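Local structure of arylalkylamine N-Acetyltransferase like 5b (Aedes aegypti, 4FD4) at residues K71-P83 / E124-Y138. The protein probably transfers acyl groups, such as acetyl, from coenzyme A thioesters to the amine of arylalkylamines such as serotonin and dopamine. Sequence-based numbering, arbitrary orientation.
Sequences KFIGVSIAGPIQP and EKAYHVHILAVDPTY
Strands 71-81 and 126-134 pair antiparallel in the middle of the GNAT sheet, and a classic beta bulge, His130 and Ile131 facing Ile77, shifts the register by one, consistent with the bulge at which GNAT enzymes part the second strand from its parallel neighbour to bind acyl-CoA. Ile77 O accepts from His130 N at 2.7 Å and from Ile131 N at 3.0 Å, both in the carbonyl plane. Ile131 O is gripped twice as well, by Ile77 N and by Ser76 OG at 2.9 Å, a hydroxyl also bonded to Gln151. On the Val75 face, Ile77 and Ile131 lie side by side, their CD1 atoms 4.0 Å apart. On the other face, Ala78 CB meets Tyr127 CE1 obliquely at 3.3 Å, while the Tyr127 hydroxyl bonds to Gln151. In the turn after strand 126-134, the Tyr138 ring is crossed at about a right angle by Ile73: CG2 sits over the ring, 3.8 Å from its centroid, and CG1, between backbone N and carbonyl carbon (chi1 58°), carries CD1 over the same face. A water links Lys71 NZ to Asp135 OD1, which also forms a salt bridge with Arg26. A second water joins Pro80 O to His130 NE2. Ile77 O, shared by two successive N-H groups, thus takes up the extra residue of the bulge while the ladder continues on both sides, and the Lys71–Asp135 charges interact through water, probably weakly.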
ATOM      1  N   LYS A  71       9.446 -19.879   3.923  1.00 45.71           N
ATOM      2  CA  LYS A  71       9.594 -18.513   4.425  1.00 41.34           C
ATOM      3  C   LYS A  71       9.029 -17.480   3.445  1.00 35.46           C
ATOM      4  O   LYS A  71       9.293 -17.552   2.242  1.00 32.56           O
ATOM      5  CB  LYS A  71      11.084 -18.235   4.664  1.00 43.68           C
ATOM      6  CG  LYS A  71      11.450 -16.781   4.922  1.00 45.45           C
ATOM      7  CD  LYS A  71      12.970 -16.602   4.888  1.00 48.92           C
ATOM      8  CE  LYS A  71      13.382 -15.177   5.243  1.00 49.48           C
ATOM      9  NZ  LYS A  71      14.868 -15.029   5.260  1.00 45.63           N
ATOM     10  N   PHE A  72       8.258 -16.519   3.949  1.00 29.99           N
ATOM     11  CA  PHE A  72       7.812 -15.421   3.102  1.00 28.30           C
ATOM     12  C   PHE A  72       8.991 -14.460   2.882  1.00 28.10           C
ATOM     13  O   PHE A  72       9.786 -14.213   3.793  1.00 34.01           O
ATOM     14  CB  PHE A  72       6.637 -14.667   3.736  1.00 25.35           C
ATOM     15  CG  PHE A  72       5.338 -15.439   3.754  1.00 31.19           C
ATOM     16  CD1 PHE A  72       5.171 -16.584   2.979  1.00 31.11           C
ATOM     17  CD2 PHE A  72       4.271 -15.004   4.545  1.00 26.79           C
ATOM     18  CE1 PHE A  72       3.972 -17.287   3.006  1.00 29.69           C
ATOM     19  CE2 PHE A  72       3.074 -15.701   4.570  1.00 26.80           C
ATOM     20  CZ  PHE A  72       2.919 -16.842   3.806  1.00 27.25           C
ATOM     21  N   ILE A  73       9.097 -13.906   1.683  1.00 26.18           N
ATOM     22  CA  ILE A  73      10.162 -12.959   1.394  1.00 29.14           C
ATOM     23  C   ILE A  73       9.632 -11.769   0.613  1.00 27.84           C
ATOM     24  O   ILE A  73      10.387 -10.872   0.224  1.00 23.43           O
ATOM     25  CB  ILE A  73      11.297 -13.618   0.588  1.00 31.59           C
ATOM     26  CG1 ILE A  73      10.732 -14.197  -0.710  1.00 29.03           C
ATOM     27  CG2 ILE A  73      11.968 -14.698   1.422  1.00 32.45           C
ATOM     28  CD1 ILE A  73      11.788 -14.639  -1.694  1.00 35.85           C
ATOM     29  N   GLY A  74       8.331 -11.772   0.349  1.00 26.86           N
ATOM     30  CA  GLY A  74       7.720 -10.584  -0.221  1.00 24.75           C
ATOM     31  C   GLY A  74       6.231 -10.587   0.061  1.00 21.78           C
ATOM     32  O   GLY A  74       5.654 -11.648   0.316  1.00 23.86           O
ATOM     33  N   VAL A  75       5.605  -9.420   0.012  1.00 20.74           N
ATOM     34  CA  VAL A  75       4.155  -9.363   0.253  1.00 23.21           C
ATOM     35  C   VAL A  75       3.567  -8.142  -0.433  1.00 27.46           C
ATOM     36  O   VAL A  75       4.231  -7.111  -0.567  1.00 23.80           O
ATOM     37  CB  VAL A  75       3.836  -9.352   1.766  1.00 18.60           C
ATOM     38  CG1 VAL A  75       4.523  -8.151   2.435  1.00 22.70           C
ATOM     39  CG2 VAL A  75       2.273  -9.331   2.047  1.00 17.59           C
ATOM     40  N   SER A  76       2.332  -8.275  -0.913  1.00 21.27           N
ATOM     41  CA  SER A  76       1.607  -7.155  -1.492  1.00 20.15           C
ATOM     42  C   SER A  76       0.165  -7.227  -1.018  1.00 19.20           C
ATOM     43  O   SER A  76      -0.473  -8.275  -1.093  1.00 20.52           O
ATOM     44  CB  SER A  76       1.647  -7.169  -3.015  1.00 24.28           C
ATOM     45  OG  SER A  76       0.877  -6.080  -3.526  1.00 24.19           O
ATOM     46  N   ILE A  77      -0.345  -6.106  -0.546  1.00 17.85           N
ATOM     47  CA  ILE A  77      -1.705  -6.079  -0.034  1.00 21.26           C
ATOM     48  C   ILE A  77      -2.506  -5.053  -0.813  1.00 20.27           C
ATOM     49  O   ILE A  77      -2.083  -3.900  -0.986  1.00 22.58           O
ATOM     50  CB  ILE A  77      -1.730  -5.803   1.473  1.00 21.63           C
ATOM     51  CG1 ILE A  77      -0.918  -6.894   2.189  1.00 25.37           C
ATOM     52  CG2 ILE A  77      -3.171  -5.748   1.993  1.00 22.84           C
ATOM     53  CD1 ILE A  77      -1.030  -6.877   3.679  1.00 20.88           C
ATOM     54  N   ALA A  78      -3.649  -5.498  -1.320  1.00 20.37           N
ATOM     55  CA  ALA A  78      -4.499  -4.647  -2.153  1.00 19.58           C
ATOM     56  C   ALA A  78      -5.958  -4.853  -1.742  1.00 21.60           C
ATOM     57  O   ALA A  78      -6.293  -5.839  -1.087  1.00 19.54           O
ATOM     58  CB  ALA A  78      -4.313  -4.997  -3.605  1.00 19.36           C
ATOM     59  N   GLY A  79      -6.825  -3.937  -2.149  1.00 20.83           N
ATOM     60  CA  GLY A  79      -8.247  -4.056  -1.852  1.00 20.55           C
ATOM     61  C   GLY A  79      -9.005  -3.112  -2.763  1.00 19.38           C
ATOM     62  O   GLY A  79      -8.392  -2.265  -3.414  1.00 20.97           O
ATOM     63  N   PRO A  80     -10.342  -3.243  -2.806  1.00 22.55           N
ATOM     64  CA  PRO A  80     -11.118  -2.361  -3.681  1.00 22.62           C
ATOM     65  C   PRO A  80     -11.166  -0.957  -3.098  1.00 23.61           C
ATOM     66  O   PRO A  80     -11.097  -0.789  -1.884  1.00 23.27           O
ATOM     67  CB  PRO A  80     -12.514  -3.001  -3.688  1.00 20.97           C
ATOM     68  CG  PRO A  80     -12.598  -3.735  -2.346  1.00 28.96           C
ATOM     69  CD  PRO A  80     -11.178  -4.166  -2.020  1.00 24.60           C
ATOM     70  N   ILE A  81     -11.249   0.046  -3.963  1.00 22.61           N
ATOM     71  CA  ILE A  81     -11.602   1.390  -3.511  1.00 25.26           C
ATOM     72  C   ILE A  81     -12.782   1.851  -4.352  1.00 26.27           C
ATOM     73  O   ILE A  81     -12.979   1.375  -5.475  1.00 23.77           O
ATOM     74  CB  ILE A  81     -10.437   2.394  -3.646  1.00 25.22           C
ATOM     75  CG1 ILE A  81      -9.928   2.412  -5.086  1.00 21.72           C
ATOM     76  CG2 ILE A  81      -9.314   2.039  -2.668  1.00 25.25           C
ATOM     77  CD1 ILE A  81      -8.840   3.449  -5.333  1.00 24.05           C
ATOM     78  N   GLN A  82     -13.567   2.767  -3.808  1.00 28.25           N
ATOM     79  CA  GLN A  82     -14.726   3.254  -4.531  1.00 30.89           C
ATOM     80  C   GLN A  82     -15.180   4.600  -3.991  1.00 31.17           C
ATOM     81  O   GLN A  82     -14.808   4.985  -2.881  1.00 28.01           O
ATOM     82  CB  GLN A  82     -15.857   2.238  -4.455  1.00 30.93           C
ATOM     83  CG  GLN A  82     -16.500   2.121  -3.092  1.00 36.88           C
ATOM     84  CD  GLN A  82     -17.624   1.106  -3.077  1.00 47.72           C
ATOM     85  OE1 GLN A  82     -17.471  -0.016  -3.571  1.00 48.42           O
ATOM     86  NE2 GLN A  82     -18.766   1.494  -2.511  1.00 53.01           N
ATOM     87  N   PRO A  83     -15.965   5.342  -4.792  1.00 32.39           N
ATOM     88  CA  PRO A  83     -16.444   6.640  -4.305  1.00 33.68           C
ATOM     89  C   PRO A  83     -17.053   6.473  -2.921  1.00 28.06           C
ATOM     90  O   PRO A  83     -17.741   5.476  -2.675  1.00 28.76           O
ATOM     91  CB  PRO A  83     -17.514   7.032  -5.340  1.00 34.49           C
ATOM     92  CG  PRO A  83     -17.051   6.386  -6.605  1.00 31.78           C
ATOM     93  CD  PRO A  83     -16.439   5.054  -6.160  1.00 26.94           C
ATOM     94  N   GLU A 124     -16.866   2.205 -11.337  1.00 32.86           N
ATOM     95  CA  GLU A 124     -17.620   2.010 -10.101  1.00 38.10           C
ATOM     96  C   GLU A 124     -16.691   1.651  -8.938  1.00 29.30           C
ATOM     97  O   GLU A 124     -17.020   1.876  -7.767  1.00 30.03           O
ATOM     98  CB  GLU A 124     -18.651   0.895 -10.281  1.00 43.58           C
ATOM     99  CG  GLU A 124     -19.778   1.225 -11.248  1.00 54.37           C
ATOM    100  CD  GLU A 124     -20.759   0.075 -11.421  1.00 59.66           C
ATOM    101  OE1 GLU A 124     -21.902   0.181 -10.917  1.00 60.55           O
ATOM    102  OE2 GLU A 124     -20.382  -0.935 -12.060  1.00 63.97           O
ATOM    103  N   LYS A 125     -15.542   1.072  -9.276  1.00 31.42           N
ATOM    104  CA  LYS A 125     -14.538   0.679  -8.290  1.00 29.34           C
ATOM    105  C   LYS A 125     -13.196   0.429  -8.979  1.00 30.71           C
ATOM    106  O   LYS A 125     -13.122   0.272 -10.202  1.00 28.04           O
ATOM    107  CB  LYS A 125     -14.988  -0.566  -7.506  1.00 31.88           C
ATOM    108  CG  LYS A 125     -15.155  -1.820  -8.352  1.00 35.80           C
ATOM    109  CD  LYS A 125     -15.409  -3.066  -7.484  1.00 39.66           C
ATOM    110  CE  LYS A 125     -16.367  -2.753  -6.324  1.00 48.10           C
ATOM    111  NZ  LYS A 125     -17.286  -3.889  -5.988  1.00 50.64           N
ATOM    112  N   ALA A 126     -12.129   0.414  -8.192  1.00 23.69           N
ATOM    113  CA  ALA A 126     -10.796   0.169  -8.724  1.00 24.16           C
ATOM    114  C   ALA A 126     -10.073  -0.733  -7.738  1.00 25.53           C
ATOM    115  O   ALA A 126     -10.515  -0.874  -6.599  1.00 22.54           O
ATOM    116  CB  ALA A 126     -10.053   1.481  -8.891  1.00 25.44           C
ATOM    117  N   TYR A 127      -8.969  -1.335  -8.165  1.00 27.99           N
ATOM    118  CA  TYR A 127      -8.182  -2.199  -7.286  1.00 23.75           C
ATOM    119  C   TYR A 127      -6.943  -1.436  -6.854  1.00 26.97           C
ATOM    120  O   TYR A 127      -6.129  -1.032  -7.690  1.00 32.93           O
ATOM    121  CB  TYR A 127      -7.781  -3.460  -8.046  1.00 26.95           C
ATOM    122  CG  TYR A 127      -7.214  -4.620  -7.241  1.00 23.82           C
ATOM    123  CD1 TYR A 127      -5.858  -4.923  -7.293  1.00 24.62           C
ATOM    124  CD2 TYR A 127      -8.040  -5.455  -6.504  1.00 25.29           C
ATOM    125  CE1 TYR A 127      -5.332  -6.012  -6.594  1.00 19.05           C
ATOM    126  CE2 TYR A 127      -7.527  -6.548  -5.799  1.00 25.46           C
ATOM    127  CZ  TYR A 127      -6.179  -6.820  -5.846  1.00 22.85           C
ATOM    128  OH  TYR A 127      -5.683  -7.908  -5.148  1.00 24.22           O
ATOM    129  N   HIS A 128      -6.777  -1.266  -5.548  1.00 21.89           N
ATOM    130  CA  HIS A 128      -5.732  -0.394  -5.035  1.00 24.29           C
ATOM    131  C   HIS A 128      -4.676  -1.160  -4.250  1.00 24.17           C
ATOM    132  O   HIS A 128      -4.983  -1.781  -3.235  1.00 21.41           O
ATOM    133  CB  HIS A 128      -6.351   0.685  -4.155  1.00 23.77           C
ATOM    134  CG  HIS A 128      -5.392   1.755  -3.757  1.00 27.45           C
ATOM    135  ND1 HIS A 128      -4.949   2.718  -4.635  1.00 24.83           N
ATOM    136  CD2 HIS A 128      -4.792   2.023  -2.570  1.00 27.59           C
ATOM    137  CE1 HIS A 128      -4.118   3.531  -4.013  1.00 29.00           C
ATOM    138  NE2 HIS A 128      -4.003   3.128  -2.756  1.00 33.53           N
ATOM    139  N   VAL A 129      -3.442  -1.139  -4.740  1.00 22.45           N
ATOM    140  CA  VAL A 129      -2.336  -1.723  -4.009  1.00 23.84           C
ATOM    141  C   VAL A 129      -1.965  -0.801  -2.853  1.00 23.18           C
ATOM    142  O   VAL A 129      -1.504   0.327  -3.070  1.00 24.68           O
ATOM    143  CB  VAL A 129      -1.090  -1.962  -4.907  1.00 25.65           C
ATOM    144  CG1 VAL A 129       0.022  -2.610  -4.091  1.00 20.34           C
ATOM    145  CG2 VAL A 129      -1.442  -2.849  -6.086  1.00 22.48           C
ATOM    146  N   HIS A 130      -2.177  -1.285  -1.633  1.00 22.47           N
ATOM    147  CA  HIS A 130      -1.826  -0.545  -0.417  1.00 26.48           C
ATOM    148  C   HIS A 130      -0.365  -0.790  -0.037  1.00 29.92           C
ATOM    149  O   HIS A 130       0.324   0.120   0.427  1.00 26.62           O
ATOM    150  CB  HIS A 130      -2.683  -0.997   0.771  1.00 27.46           C
ATOM    151  CG  HIS A 130      -4.156  -0.732   0.611  1.00 29.94           C
ATOM    152  ND1 HIS A 130      -4.688   0.532   0.620  1.00 32.64           N
ATOM    153  CD2 HIS A 130      -5.199  -1.592   0.482  1.00 29.43           C
ATOM    154  CE1 HIS A 130      -6.009   0.454   0.489  1.00 27.05           C
ATOM    155  NE2 HIS A 130      -6.339  -0.818   0.395  1.00 29.49           N
ATOM    156  N   ILE A 131       0.083  -2.036  -0.195  1.00 21.08           N
ATOM    157  CA  ILE A 131       1.436  -2.428   0.227  1.00 23.71           C
ATOM    158  C   ILE A 131       2.152  -3.241  -0.865  1.00 23.76           C
ATOM    159  O   ILE A 131       1.561  -4.121  -1.484  1.00 23.29           O
ATOM    160  CB  ILE A 131       1.390  -3.280   1.524  1.00 24.42           C
ATOM    161  CG1 ILE A 131       0.877  -2.452   2.708  1.00 29.60           C
ATOM    162  CG2 ILE A 131       2.762  -3.884   1.844  1.00 25.44           C
ATOM    163  CD1 ILE A 131       0.620  -3.266   3.973  1.00 26.95           C
ATOM    164  N   LEU A 132       3.422  -2.937  -1.108  1.00 21.22           N
ATOM    165  CA  LEU A 132       4.267  -3.763  -1.976  1.00 20.98           C
ATOM    166  C   LEU A 132       5.644  -3.765  -1.325  1.00 25.14           C
ATOM    167  O   LEU A 132       6.298  -2.724  -1.271  1.00 24.96           O
ATOM    168  CB  LEU A 132       4.354  -3.150  -3.375  1.00 24.90           C
ATOM    169  CG  LEU A 132       5.270  -3.785  -4.435  1.00 30.59           C
ATOM    170  CD1 LEU A 132       4.847  -5.203  -4.739  1.00 27.97           C
ATOM    171  CD2 LEU A 132       5.277  -2.955  -5.715  1.00 31.33           C
ATOM    172  N   ALA A 133       6.064  -4.910  -0.799  1.00 21.52           N
ATOM    173  CA  ALA A 133       7.324  -4.986  -0.057  1.00 27.90           C
ATOM    174  C   ALA A 133       8.112  -6.253  -0.382  1.00 25.97           C
ATOM    175  O   ALA A 133       7.570  -7.361  -0.394  1.00 23.88           O
ATOM    176  CB  ALA A 133       7.073  -4.874   1.439  1.00 25.89           C
ATOM    177  N   VAL A 134       9.398  -6.073  -0.644  1.00 24.40           N
ATOM    178  CA  VAL A 134      10.267  -7.171  -1.026  1.00 23.75           C
ATOM    179  C   VAL A 134      11.461  -7.166  -0.088  1.00 21.72           C
ATOM    180  O   VAL A 134      12.029  -6.110   0.197  1.00 21.35           O
ATOM    181  CB  VAL A 134      10.744  -6.997  -2.482  1.00 27.24           C
ATOM    182  CG1 VAL A 134      11.813  -8.020  -2.837  1.00 29.55           C
ATOM    183  CG2 VAL A 134       9.560  -7.109  -3.443  1.00 29.90           C
ATOM    184  N   ASP A 135      11.829  -8.337   0.409  1.00 22.02           N
ATOM    185  CA  ASP A 135      13.057  -8.464   1.197  1.00 24.68           C
ATOM    186  C   ASP A 135      14.244  -8.035   0.323  1.00 21.02           C
ATOM    187  O   ASP A 135      14.490  -8.636  -0.718  1.00 23.38           O
ATOM    188  CB  ASP A 135      13.215  -9.912   1.639  1.00 24.69           C
ATOM    189  CG  ASP A 135      14.389 -10.116   2.573  1.00 29.37           C
ATOM    190  OD1 ASP A 135      14.245 -10.948   3.492  1.00 30.64           O
ATOM    191  OD2 ASP A 135      15.454  -9.475   2.373  1.00 24.05           O
ATOM    192  N   PRO A 136      14.967  -6.977   0.727  1.00 24.77           N
ATOM    193  CA  PRO A 136      16.004  -6.437  -0.167  1.00 25.12           C
ATOM    194  C   PRO A 136      17.205  -7.359  -0.396  1.00 29.45           C
ATOM    195  O   PRO A 136      17.988  -7.088  -1.322  1.00 29.63           O
ATOM    196  CB  PRO A 136      16.443  -5.140   0.533  1.00 24.13           C
ATOM    197  CG  PRO A 136      16.080  -5.317   1.955  1.00 28.49           C
ATOM    198  CD  PRO A 136      14.856  -6.202   1.978  1.00 29.70           C
ATOM    199  N   THR A 137      17.338  -8.418   0.404  1.00 24.57           N
ATOM    200  CA  THR A 137      18.413  -9.393   0.206  1.00 28.78           C
ATOM    201  C   THR A 137      18.081 -10.434  -0.858  1.00 33.91           C
ATOM    202  O   THR A 137      18.936 -11.251  -1.223  1.00 34.01           O
ATOM    203  CB  THR A 137      18.808 -10.124   1.515  1.00 27.54           C
ATOM    204  OG1 THR A 137      17.770 -11.040   1.891  1.00 34.38           O
ATOM    205  CG2 THR A 137      19.068  -9.108   2.644  1.00 27.77           C
ATOM    206  N   TYR A 138      16.843 -10.428  -1.344  1.00 31.10           N
ATOM    207  CA  TYR A 138      16.482 -11.310  -2.447  1.00 26.26           C
ATOM    208  C   TYR A 138      16.479 -10.520  -3.748  1.00 32.31           C
ATOM    209  O   TYR A 138      15.431 -10.283  -4.340  1.00 30.82           O
ATOM    210  CB  TYR A 138      15.130 -11.998  -2.200  1.00 30.20           C
ATOM    211  CG  TYR A 138      15.201 -13.137  -1.201  1.00 30.22           C
ATOM    212  CD1 TYR A 138      15.281 -12.887   0.158  1.00 29.94           C
ATOM    213  CD2 TYR A 138      15.221 -14.463  -1.622  1.00 36.36           C
ATOM    214  CE1 TYR A 138      15.365 -13.922   1.080  1.00 34.57           C
ATOM    215  CE2 TYR A 138      15.300 -15.509  -0.703  1.00 38.07           C
ATOM    216  CZ  TYR A 138      15.373 -15.228   0.646  1.00 32.82           C
ATOM    217  OH  TYR A 138      15.452 -16.248   1.574  1.00 40.73           O
TER
HETATM  218  O   HOH W   1      16.159 -12.457   4.722  1.00 44.09           O
HETATM  219  O   HOH W   2      -9.147  -1.171   0.112  1.00 31.87           O